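PDB 3SGH: SusD homolog from Bacteroides thetaiotaomicron, which probably binds glycans at the cell surface as a SusD-like outer membrane lipoprotein, delivering them to a partner transporter of the SusC type. Local coordinates for residues N19-M24 with A171-F176; V27-Q32 with S227-N232; I39-A44 with N238-V243; L304-A307 with P313-V316. One frame throughout, in Å; residues are numbered along the deposited sequence.

Contact 1 of 4, residues N19-M24 with A171-F176; sequences NLLSTM and AVVDQF
In this SusD-like, largely helical fold, V173, in the loop between helices 168-171 and 181-198, packs against the side of the N-terminal helix 17-24, where it meets N19, L21 and S22. V173 carries most of the loop's share of the contact. Its CB sits 3.8 Å from S22 OG, and its two methyls part ways: CG1 turns to N19 OD1 at 4.0 Å, while CG2 points to L21 CD1 at 4.4 Å, a loose apolar touch at the buried edge. It is the torsion that places CG1 trans to the carbonyl carbon (chi1 -60°) that turns this methyl toward N19 and S22 OG and leaves CG2 for L21. The N19 side chain crosses that of V173 at about a right angle. L21 continues inward to I101, M104 and A105 of helix 100-120, so the valine lies at the margin of a helix-helix core.

Polar groups beside this patch meet through water. One water gives a proton to V173 O and lies 2.8 Å from S22 OG. A second donates to S22 O and accepts from Q175 NE2, an amide nitrogen that also bonds to D229 on strand 227-229. Further along, D174 shapes the loop as an Asx turn and is tied through OD2 to G179 and W184, while F176 stacks edge-to-face with Y28 and F25. In the turn itself, F176 N donates to D174 OD1 at 2.9 Å, reaching the oxygen from above the carboxylate plane, 43° out of it.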
loop_
_atom_site.group_PDB
_atom_site.type_symbol
_atom_site.label_atom_id
_atom_site.label_comp_id
_atom_site.label_asym_id
_atom_site.label_seq_id
_atom_site.Cartn_x
_atom_site.Cartn_y
_atom_site.Cartn_z
ATOM N N ASN A 19 -13.610 13.432 -18.596
ATOM C CA ASN A 19 -14.579 12.529 -18.001
ATOM C C ASN A 19 -14.108 11.061 -17.952
ATOM O O ASN A 19 -14.514 10.314 -17.056
ATOM C CB ASN A 19 -15.937 12.638 -18.704
ATOM C CG ASN A 19 -16.600 14.026 -18.535
ATOM O OD1 ASN A 19 -15.946 15.054 -18.215
ATOM N ND2 ASN A 19 -17.896 14.066 -18.786
ATOM N N LEU A 20 -13.217 10.652 -18.868
ATOM C CA LEU A 20 -12.676 9.284 -18.810
ATOM C C LEU A 20 -11.703 9.128 -17.624
ATOM O O LEU A 20 -11.483 8.019 -17.163
ATOM C CB LEU A 20 -11.966 8.910 -20.105
ATOM C CG LEU A 20 -12.899 8.901 -21.335
ATOM C CD1 LEU A 20 -12.077 9.204 -22.571
ATOM C CD2 LEU A 20 -13.654 7.574 -21.373
ATOM N N LEU A 21 -11.137 10.239 -17.130
ATOM C CA LEU A 21 -10.259 10.171 -15.957
ATOM C C LEU A 21 -11.024 9.686 -14.751
ATOM O O LEU A 21 -10.456 9.004 -13.921
ATOM C CB LEU A 21 -9.672 11.537 -15.611
ATOM C CG LEU A 21 -8.569 12.150 -16.430
ATOM C CD1 LEU A 21 -8.288 13.498 -15.759
ATOM C CD2 LEU A 21 -7.313 11.266 -16.477
ATOM N N SER A 22 -12.310 10.013 -14.644
ATOM C CA SER A 22 -13.041 9.691 -13.402
ATOM C C SER A 22 -13.035 8.210 -13.083
ATOM O O SER A 22 -12.888 7.831 -11.915
ATOM C CB SER A 22 -14.504 10.194 -13.447
ATOM O OG SER A 22 -14.485 11.614 -13.555
ATOM N N THR A 23 -13.226 7.340 -14.065
ATOM C CA THR A 23 -13.161 5.904 -13.820
ATOM C C THR A 23 -11.759 5.483 -13.424
ATOM O O THR A 23 -11.576 4.695 -12.511
ATOM C CB THR A 23 -13.488 5.094 -15.062
ATOM O OG1 THR A 23 -14.473 5.792 -15.836
ATOM C CG2 THR A 23 -13.959 3.705 -14.664
HETATM N N MSE A 24 -10.774 6.021 -14.148
HETATM C CA MSE A 24 -9.368 5.646 -13.925
HETATM C C MSE A 24 -8.979 5.959 -12.489
HETATM O O MSE A 24 -8.224 5.210 -11.847
HETATM C CB MSE A 24 -8.408 6.377 -14.884
HETATM C CG MSE A 24 -8.682 6.126 -16.348
HETATM SE SE MSE A 24 -7.456 7.081 -17.462
HETATM C CE MSE A 24 -5.933 6.020 -17.035
ATOM N N ALA A 171 -10.272 20.718 -12.849
ATOM C CA ALA A 171 -11.137 21.026 -11.668
ATOM C C ALA A 171 -12.542 20.360 -11.711
ATOM O O ALA A 171 -13.113 19.956 -10.690
ATOM C CB ALA A 171 -11.268 22.537 -11.480
ATOM N N VAL A 172 -13.079 20.246 -12.899
ATOM C CA VAL A 172 -14.433 19.728 -13.109
ATOM C C VAL A 172 -14.585 18.310 -12.581
ATOM O O VAL A 172 -15.686 17.940 -12.149
ATOM C CB VAL A 172 -14.823 19.750 -14.609
ATOM C CG1 VAL A 172 -16.235 19.145 -14.813
ATOM C CG2 VAL A 172 -14.810 21.159 -15.145
ATOM N N VAL A 173 -13.502 17.520 -12.606
ATOM C CA VAL A 173 -13.581 16.096 -12.286
ATOM C C VAL A 173 -12.670 15.628 -11.115
ATOM O O VAL A 173 -12.745 14.464 -10.667
ATOM C CB VAL A 173 -13.220 15.220 -13.516
ATOM C CG1 VAL A 173 -14.206 15.510 -14.680
ATOM C CG2 VAL A 173 -11.791 15.379 -13.904
ATOM N N ASP A 174 -11.850 16.535 -10.622
ATOM C CA ASP A 174 -10.790 16.194 -9.668
ATOM C C ASP A 174 -11.255 16.354 -8.225
ATOM O O ASP A 174 -11.101 17.425 -7.645
ATOM C CB ASP A 174 -9.590 17.080 -9.935
ATOM C CG ASP A 174 -8.435 16.857 -8.966
ATOM O OD1 ASP A 174 -8.408 15.820 -8.215
ATOM O OD2 ASP A 174 -7.512 17.732 -8.991
ATOM N N GLN A 175 -11.704 15.252 -7.614
ATOM C CA GLN A 175 -12.079 15.242 -6.205
ATOM C C GLN A 175 -10.909 15.212 -5.222
ATOM O O GLN A 175 -11.109 15.346 -4.010
ATOM C CB GLN A 175 -13.004 14.058 -5.908
ATOM C CG GLN A 175 -12.391 12.649 -5.980
ATOM C CD GLN A 175 -12.549 11.958 -7.313
ATOM O OE1 GLN A 175 -12.553 12.605 -8.375
ATOM N NE2 GLN A 175 -12.652 10.621 -7.278
ATOM N N PHE A 176 -9.703 14.996 -5.735
ATOM C CA PHE A 176 -8.503 14.906 -4.879
ATOM C C PHE A 176 -7.961 16.290 -4.542
ATOM O O PHE A 176 -7.808 16.642 -3.350
ATOM C CB PHE A 176 -7.452 14.041 -5.589
ATOM C CG PHE A 176 -7.975 12.670 -5.935
ATOM C CD1 PHE A 176 -7.921 11.628 -5.003
ATOM C CD2 PHE A 176 -8.589 12.447 -7.142
ATOM C CE1 PHE A 176 -8.441 10.386 -5.306
ATOM C CE2 PHE A 176 -9.130 11.206 -7.444
ATOM C CZ PHE A 176 -9.045 10.169 -6.537
HETATM O O HOH W 1 -13.537 8.687 -9.524
HETATM O O HOH W 2 -14.216 12.162 -10.848
#

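Contact 2 of 4, residues V27-Q32 with S227-N232; sequences VYACPQ and SYDTTN
This is a buried van der Waals contact between the turn that ends helix 26-29 and the beta turn that follows strand 227-229; the polar tie between them is a water. P31 lies at its centre. Its ring packs against the two ends of the type I turn D229-N232, which the N232 N to D229 O bond closes. CG of P31 stands 3.5 Å from D229 OD2, and CB of P31 lies equally close to N232 O, at 3.5 Å, so the ring rests on a carboxylate oxygen and on a main-chain carbonyl. P31 and N232 also meet CB to CB at 3.9 Å. The side chains of P31 and D229 cross at about a right angle.

A29 adds its methyl, which meets D229 CB at 4.0 Å. Because D229 CG is trans to the backbone N (chi1 -170°), the carboxylate is carried over toward the proline and the helix end. There a water accepts from A29 N at 2.9 Å and donates to D229 OD2 at 2.7 Å. The other oxygen, OD1, takes protons from Q175 NE2 and G233 N, so both ends of the carboxylate are engaged. N232 ND2 donates to L312 O, and its OD1 accepts from Q314 N.

Strand 227-229 pairs antiparallel with strand 314-317, A29 also touches Q314 and V316 there, and V27 of helix 26-29 packs on helices 75-84 and 100-120.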
loop_
_atom_site.group_PDB
_atom_site.type_symbol
_atom_site.label_atom_id
_atom_site.label_comp_id
_atom_site.label_asym_id
_atom_site.label_seq_id
_atom_site.Cartn_x
_atom_site.Cartn_y
_atom_site.Cartn_z
ATOM N N VAL A 27 -8.378 3.715 -9.125
ATOM C CA VAL A 27 -7.177 3.030 -8.650
ATOM C C VAL A 27 -6.512 3.660 -7.432
ATOM O O VAL A 27 -5.754 2.986 -6.754
ATOM C CB VAL A 27 -6.107 2.813 -9.721
ATOM C CG1 VAL A 27 -6.695 1.999 -10.922
ATOM C CG2 VAL A 27 -5.450 4.144 -10.161
ATOM N N TYR A 28 -6.752 4.937 -7.159
ATOM C CA TYR A 28 -6.022 5.604 -6.089
ATOM C C TYR A 28 -6.409 5.100 -4.709
ATOM O O TYR A 28 -5.553 4.877 -3.872
ATOM C CB TYR A 28 -6.240 7.100 -6.167
ATOM C CG TYR A 28 -5.518 7.766 -7.320
ATOM C CD1 TYR A 28 -4.138 7.708 -7.416
ATOM C CD2 TYR A 28 -6.184 8.532 -8.262
ATOM C CE1 TYR A 28 -3.424 8.324 -8.447
ATOM C CE2 TYR A 28 -5.469 9.147 -9.302
ATOM C CZ TYR A 28 -4.085 9.042 -9.384
ATOM O OH TYR A 28 -3.341 9.640 -10.390
ATOM N N ALA A 29 -7.695 4.883 -4.501
ATOM C CA ALA A 29 -8.192 4.483 -3.190
ATOM C C ALA A 29 -9.132 3.286 -3.207
ATOM O O ALA A 29 -9.386 2.730 -2.139
ATOM C CB ALA A 29 -8.890 5.652 -2.518
ATOM N N CYS A 30 -9.670 2.921 -4.384
ATOM C CA CYS A 30 -10.680 1.829 -4.497
ATOM C C CYS A 30 -11.864 1.980 -3.532
ATOM O O CYS A 30 -12.077 1.113 -2.673
ATOM C CB CYS A 30 -10.016 0.476 -4.291
ATOM S SG CYS A 30 -8.944 0.048 -5.720
ATOM N N PRO A 31 -12.650 3.060 -3.672
ATOM C CA PRO A 31 -13.818 3.257 -2.795
ATOM C C PRO A 31 -15.028 2.319 -2.988
ATOM O O PRO A 31 -15.780 2.087 -2.023
ATOM C CB PRO A 31 -14.219 4.694 -3.073
ATOM C CG PRO A 31 -13.764 4.945 -4.479
ATOM C CD PRO A 31 -12.467 4.191 -4.612
ATOM N N GLN A 32 -15.256 1.837 -4.205
ATOM C CA GLN A 32 -16.407 0.982 -4.440
ATOM C C GLN A 32 -16.256 -0.267 -3.567
ATOM O O GLN A 32 -15.155 -0.809 -3.402
ATOM C CB GLN A 32 -16.522 0.660 -5.916
ATOM C CG GLN A 32 -17.843 -0.008 -6.329
ATOM C CD GLN A 32 -17.858 -1.498 -6.201
ATOM O OE1 GLN A 32 -16.797 -2.151 -6.116
ATOM N NE2 GLN A 32 -19.060 -2.069 -6.223
ATOM N N SER A 227 -3.435 13.297 -0.152
ATOM C CA SER A 227 -4.488 12.972 -1.106
ATOM C C SER A 227 -5.509 12.024 -0.519
ATOM O O SER A 227 -5.140 10.914 -0.029
ATOM C CB SER A 227 -3.890 12.294 -2.346
ATOM O OG SER A 227 -4.924 11.933 -3.242
ATOM N N TYR A 228 -6.768 12.448 -0.626
ATOM C CA TYR A 228 -7.953 11.633 -0.282
ATOM C C TYR A 228 -8.993 11.618 -1.434
ATOM O O TYR A 228 -9.125 12.597 -2.165
ATOM C CB TYR A 228 -8.655 12.210 0.899
ATOM C CG TYR A 228 -7.928 12.157 2.220
ATOM C CD1 TYR A 228 -7.023 13.152 2.556
ATOM C CD2 TYR A 228 -8.216 11.183 3.159
ATOM C CE1 TYR A 228 -6.350 13.132 3.783
ATOM C CE2 TYR A 228 -7.609 11.197 4.418
ATOM C CZ TYR A 228 -6.667 12.171 4.710
ATOM O OH TYR A 228 -6.032 12.193 5.928
ATOM N N ASP A 229 -9.718 10.515 -1.583
ATOM C CA ASP A 229 -10.776 10.434 -2.600
ATOM C C ASP A 229 -11.998 11.061 -1.933
ATOM O O ASP A 229 -12.780 10.392 -1.274
ATOM C CB ASP A 229 -11.005 8.981 -3.044
ATOM C CG ASP A 229 -11.925 8.865 -4.259
ATOM O OD1 ASP A 229 -12.751 9.801 -4.475
ATOM O OD2 ASP A 229 -11.838 7.837 -4.941
ATOM N N THR A 230 -12.107 12.371 -2.043
ATOM C CA THR A 230 -13.020 13.108 -1.178
ATOM C C THR A 230 -14.493 12.770 -1.391
ATOM O O THR A 230 -15.315 12.994 -0.467
ATOM C CB THR A 230 -12.849 14.644 -1.281
ATOM O OG1 THR A 230 -13.262 15.089 -2.567
ATOM C CG2 THR A 230 -11.367 15.086 -0.965
ATOM N N THR A 231 -14.835 12.313 -2.592
ATOM C CA THR A 231 -16.222 11.914 -2.906
ATOM C C THR A 231 -16.419 10.401 -2.851
ATOM O O THR A 231 -17.474 9.900 -3.215
ATOM C CB THR A 231 -16.571 12.402 -4.279
ATOM O OG1 THR A 231 -15.661 11.839 -5.217
ATOM C CG2 THR A 231 -16.504 13.973 -4.347
ATOM N N ASN A 232 -15.364 9.677 -2.452
ATOM C CA ASN A 232 -15.337 8.232 -2.549
ATOM C C ASN A 232 -15.855 7.770 -3.935
ATOM O O ASN A 232 -16.770 6.950 -4.050
ATOM C CB ASN A 232 -16.137 7.647 -1.423
ATOM C CG ASN A 232 -15.388 7.687 -0.126
ATOM O OD1 ASN A 232 -14.224 7.236 -0.065
ATOM N ND2 ASN A 232 -16.036 8.199 0.934
HETATM O O HOH W 3 -9.768 6.322 -5.872
#

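Contact 3 of 4, residues I39-A44 with N238-V243; sequences INCMWA and NGYAIV
Y240, on the first turn of helix 239-245, reaches across to the C-terminal end of helix 33-40 and brings its ring up to C41 and N40: a buried helix-end to helix-start contact with a cysteine sulfur-aromatic touch. The tyrosine gives up the most surface here. C41 SG lies 4.8 Å from the ring centroid, 61° off the ring normal, an oblique approach, and nearest to CE1 at 3.8 Å. C41 is the first residue to leave the helix; its SG, trans to the carbonyl carbon (chi1 -50°), projects between the tyrosine and V243, whose CG1 is 4.2 Å away. The sulfur touches two residues three apart on the same helix.

N40 meets the phenol end of Y240. CB of N40 approaches Y240 OH to 3.3 Å, and the two side chains cross near a right angle although the amide and ring planes are only 17° apart. The amide does its bonding elsewhere, ND2 going to A29 O. The phenol oxygen is linked to helix 33-40 by a water that lies 2.9 Å from Y240 OH and donates to N40 O.

N238 is the N-cap of helix 239-245, and the cap's ND2 reaches L312 O and I306 O, tying this helix start to the 304-307 turn. The capping bond runs from A241 N to N238 OD1 at 2.8 Å, its donor nearly in line with the C=O of the amide.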
loop_
_atom_site.group_PDB
_atom_site.type_symbol
_atom_site.label_atom_id
_atom_site.label_comp_id
_atom_site.label_asym_id
_atom_site.label_seq_id
_atom_site.Cartn_x
_atom_site.Cartn_y
_atom_site.Cartn_z
ATOM N N ILE A 39 -8.832 -4.976 -3.051
ATOM C CA ILE A 39 -7.545 -4.332 -2.933
ATOM C C ILE A 39 -7.171 -3.985 -1.496
ATOM O O ILE A 39 -6.006 -4.092 -1.120
ATOM C CB ILE A 39 -7.518 -3.057 -3.852
ATOM C CG1 ILE A 39 -7.717 -3.456 -5.329
ATOM C CG2 ILE A 39 -6.216 -2.196 -3.644
ATOM C CD1 ILE A 39 -6.525 -4.247 -5.958
ATOM N N ASN A 40 -8.137 -3.510 -0.722
ATOM C CA ASN A 40 -7.870 -3.013 0.601
ATOM C C ASN A 40 -8.123 -4.021 1.709
ATOM O O ASN A 40 -7.682 -3.768 2.815
ATOM C CB ASN A 40 -8.676 -1.743 0.891
ATOM C CG ASN A 40 -8.262 -0.576 0.004
ATOM O OD1 ASN A 40 -7.083 -0.433 -0.323
ATOM N ND2 ASN A 40 -9.212 0.259 -0.373
ATOM N N CYS A 41 -8.784 -5.147 1.449
ATOM C CA CYS A 41 -9.197 -6.055 2.539
ATOM C C CYS A 41 -9.000 -7.547 2.332
ATOM O O CYS A 41 -9.658 -8.355 3.036
ATOM C CB CYS A 41 -10.680 -5.819 2.875
ATOM S SG CYS A 41 -11.224 -4.075 3.174
HETATM N N MSE A 42 -8.092 -7.942 1.442
HETATM C CA MSE A 42 -7.858 -9.353 1.121
HETATM C C MSE A 42 -6.372 -9.666 1.326
HETATM O O MSE A 42 -5.926 -9.879 2.463
HETATM C CB MSE A 42 -8.338 -9.698 -0.319
HETATM C CG MSE A 42 -9.866 -9.645 -0.505
HETATM SE SE MSE A 42 -10.913 -10.909 0.553
HETATM C CE MSE A 42 -10.856 -12.482 -0.611
ATOM N N TRP A 43 -5.604 -9.669 0.234
ATOM C CA TRP A 43 -4.161 -9.808 0.371
ATOM C C TRP A 43 -3.572 -8.687 1.208
ATOM O O TRP A 43 -2.462 -8.815 1.728
ATOM C CB TRP A 43 -3.417 -9.912 -0.991
ATOM C CG TRP A 43 -3.722 -8.758 -1.907
ATOM C CD1 TRP A 43 -4.636 -8.746 -2.907
ATOM C CD2 TRP A 43 -3.161 -7.440 -1.863
ATOM N NE1 TRP A 43 -4.696 -7.514 -3.481
ATOM C CE2 TRP A 43 -3.804 -6.686 -2.867
ATOM C CE3 TRP A 43 -2.196 -6.812 -1.062
ATOM C CZ2 TRP A 43 -3.530 -5.317 -3.083
ATOM C CZ3 TRP A 43 -1.921 -5.439 -1.290
ATOM C CH2 TRP A 43 -2.570 -4.732 -2.302
ATOM N N ALA A 44 -4.288 -7.572 1.343
ATOM C CA ALA A 44 -3.825 -6.453 2.176
ATOM C C ALA A 44 -3.479 -6.856 3.603
ATOM O O ALA A 44 -2.736 -6.141 4.286
ATOM C CB ALA A 44 -4.886 -5.328 2.190
ATOM N N ASN A 238 -17.908 5.315 1.887
ATOM C CA ASN A 238 -16.705 4.557 1.662
ATOM C C ASN A 238 -16.966 3.048 1.681
ATOM O O ASN A 238 -17.930 2.566 2.279
ATOM C CB ASN A 238 -15.545 4.999 2.571
ATOM C CG ASN A 238 -15.757 4.645 4.040
ATOM O OD1 ASN A 238 -15.783 3.468 4.367
ATOM N ND2 ASN A 238 -15.808 5.668 4.943
ATOM N N GLY A 239 -16.130 2.329 0.982
ATOM C CA GLY A 239 -16.236 0.876 0.897
ATOM C C GLY A 239 -15.892 0.163 2.174
ATOM O O GLY A 239 -16.445 -0.890 2.437
ATOM N N TYR A 240 -15.005 0.741 2.989
ATOM C CA TYR A 240 -14.630 0.083 4.244
ATOM C C TYR A 240 -15.834 -0.061 5.136
ATOM O O TYR A 240 -15.984 -1.092 5.782
ATOM C CB TYR A 240 -13.536 0.831 4.972
ATOM C CG TYR A 240 -12.102 0.695 4.454
ATOM C CD1 TYR A 240 -11.371 -0.471 4.600
ATOM C CD2 TYR A 240 -11.467 1.793 3.860
ATOM C CE1 TYR A 240 -10.096 -0.571 4.199
ATOM C CE2 TYR A 240 -10.148 1.709 3.457
ATOM C CZ TYR A 240 -9.455 0.538 3.637
ATOM O OH TYR A 240 -8.129 0.429 3.267
ATOM N N ALA A 241 -16.687 0.959 5.176
ATOM C CA ALA A 241 -17.846 0.908 6.063
ATOM C C ALA A 241 -18.797 -0.225 5.613
ATOM O O ALA A 241 -19.387 -0.917 6.451
ATOM C CB ALA A 241 -18.544 2.222 6.108
ATOM N N ILE A 242 -18.900 -0.427 4.298
ATOM C CA ILE A 242 -19.729 -1.503 3.761
ATOM C C ILE A 242 -19.083 -2.880 4.139
ATOM O O ILE A 242 -19.769 -3.725 4.711
ATOM C CB ILE A 242 -19.974 -1.356 2.238
ATOM C CG1 ILE A 242 -20.744 -0.034 1.961
ATOM C CG2 ILE A 242 -20.771 -2.622 1.708
ATOM C CD1 ILE A 242 -20.705 0.460 0.482
ATOM N N VAL A 243 -17.822 -3.106 3.775
ATOM C CA VAL A 243 -17.137 -4.370 4.079
ATOM C C VAL A 243 -17.172 -4.647 5.586
ATOM O O VAL A 243 -17.495 -5.759 6.041
ATOM C CB VAL A 243 -15.736 -4.390 3.481
ATOM C CG1 VAL A 243 -15.025 -5.725 3.754
ATOM C CG2 VAL A 243 -15.823 -4.124 1.954
HETATM O O HOH W 4 -6.078 -1.609 3.550
#

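Contact 4 of 4, residues L304-A307 with P313-V316; sequences LFIA and PQPV
Apolar packing is what joins I306 to P315 and its neighbours. The I306 side chain is extended, with CG1 trans to the backbone N (chi1 -165°) and CD1 trans again at chi2 170°, and this straight reach brings one methyl, CD1, to everything the isoleucine touches across the contact. It meets P315 CD at 3.7 Å, the two side chains coming tip to tip. The same methyl lies 4.0 Å from Q314 CA and 4.2 Å from Q314 CG, resting on the base of the glutamine side chain. I306 also leans on Y240 of helix 239-245, while P315 packs on Y228 and P420.

Of contacts with polar atoms, the methyl has one, at 3.8 Å from P313 O. The true hydrogen bonds lie around it. A307 N donates to L304 O at 3.0 Å and holds the turn that presents I306, and I306 O accepts from N238 ND2. Q314 sends its amide away from the isoleucine: OE1 accepts from G239 N, and NE2 makes a weak bond to C30 O.

Backbone pairing fixes the other partner: Q314 bonds to D229 and V316 to S227. A turn with helical backbone angles at 305-307 therefore folds back on the start of the strand segment, Q314 and P315, within the two-stranded antiparallel pair 227-229/314-317 of this SusD-like fold.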
loop_
_atom_site.group_PDB
_atom_site.type_symbol
_atom_site.label_atom_id
_atom_site.label_comp_id
_atom_site.label_asym_id
_atom_site.label_seq_id
_atom_site.Cartn_x
_atom_site.Cartn_y
_atom_site.Cartn_z
ATOM N N LEU A 304 -11.946 -0.879 12.092
ATOM C CA LEU A 304 -11.249 0.254 11.495
ATOM C C LEU A 304 -12.136 1.486 11.730
ATOM O O LEU A 304 -13.346 1.473 11.428
ATOM C CB LEU A 304 -11.052 0.006 9.986
ATOM C CG LEU A 304 -10.449 -1.340 9.548
ATOM C CD1 LEU A 304 -10.394 -1.397 8.027
ATOM C CD2 LEU A 304 -9.050 -1.527 10.140
ATOM N N PHE A 305 -11.514 2.556 12.231
ATOM C CA PHE A 305 -12.222 3.798 12.501
ATOM C C PHE A 305 -12.962 4.330 11.254
ATOM O O PHE A 305 -14.086 4.831 11.335
ATOM C CB PHE A 305 -11.287 4.858 13.037
ATOM C CG PHE A 305 -12.025 6.113 13.446
ATOM C CD1 PHE A 305 -12.219 7.141 12.538
ATOM C CD2 PHE A 305 -12.607 6.200 14.706
ATOM C CE1 PHE A 305 -12.982 8.270 12.888
ATOM C CE2 PHE A 305 -13.344 7.299 15.075
ATOM C CZ PHE A 305 -13.538 8.368 14.158
ATOM N N ILE A 306 -12.335 4.225 10.098
ATOM C CA ILE A 306 -12.902 4.791 8.850
ATOM C C ILE A 306 -14.234 4.118 8.509
ATOM O O ILE A 306 -15.077 4.743 7.889
ATOM C CB ILE A 306 -11.904 4.672 7.659
ATOM C CG1 ILE A 306 -12.319 5.577 6.478
ATOM C CG2 ILE A 306 -11.734 3.193 7.256
ATOM C CD1 ILE A 306 -11.188 5.652 5.385
ATOM N N ALA A 307 -14.454 2.888 8.986
ATOM C CA ALA A 307 -15.727 2.166 8.816
ATOM C C ALA A 307 -16.869 2.745 9.657
ATOM O O ALA A 307 -18.045 2.418 9.365
ATOM C CB ALA A 307 -15.592 0.643 9.144
ATOM N N PRO A 313 -13.667 10.094 3.720
ATOM C CA PRO A 313 -13.037 9.830 2.419
ATOM C C PRO A 313 -11.907 8.809 2.542
ATOM O O PRO A 313 -11.067 8.913 3.459
ATOM C CB PRO A 313 -12.476 11.213 2.016
ATOM C CG PRO A 313 -12.138 11.891 3.323
ATOM C CD PRO A 313 -13.285 11.405 4.271
ATOM N N GLN A 314 -11.840 7.857 1.619
ATOM C CA GLN A 314 -10.718 6.931 1.609
ATOM C C GLN A 314 -9.417 7.644 1.241
ATOM O O GLN A 314 -9.393 8.455 0.307
ATOM C CB GLN A 314 -10.991 5.726 0.709
ATOM C CG GLN A 314 -12.076 4.835 1.352
ATOM C CD GLN A 314 -12.334 3.522 0.649
ATOM O OE1 GLN A 314 -13.402 2.938 0.856
ATOM N NE2 GLN A 314 -11.363 3.021 -0.145
ATOM N N PRO A 315 -8.331 7.362 1.986
ATOM C CA PRO A 315 -7.011 7.963 1.752
ATOM C C PRO A 315 -6.259 7.357 0.577
ATOM O O PRO A 315 -6.464 6.178 0.232
ATOM C CB PRO A 315 -6.243 7.663 3.028
ATOM C CG PRO A 315 -6.859 6.460 3.559
ATOM C CD PRO A 315 -8.321 6.505 3.199
ATOM N N VAL A 316 -5.415 8.166 -0.057
ATOM C CA VAL A 316 -4.559 7.714 -1.137
ATOM C C VAL A 316 -3.088 7.783 -0.676
ATOM O O VAL A 316 -2.392 6.772 -0.671
ATOM C CB VAL A 316 -4.742 8.500 -2.413
ATOM C CG1 VAL A 316 -3.774 7.929 -3.516
ATOM C CG2 VAL A 316 -6.242 8.493 -2.869
#

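From the N terminus, helices 17-24, 26-29 and 33-40 enter contacts 1, 2 and 3 in turn, each closing a loop of well over a hundred residues. Their second partners, 171-176, 227-232 and 238-243, come in the same order, so the three loops cross instead of nesting. Contact 4 is a short local closure further on, in series with all of them. Contacts 1 and 2 meet where Q175 bonds to D229 and T230; contacts 2 and 3 meet at A29 with N40. The first three thus tie the opening helices to a loop, the turn after strand 227-229 and helix 239-245; contact 4 folds a turn onto the partner strand, where V316 touches F176 of contact 1.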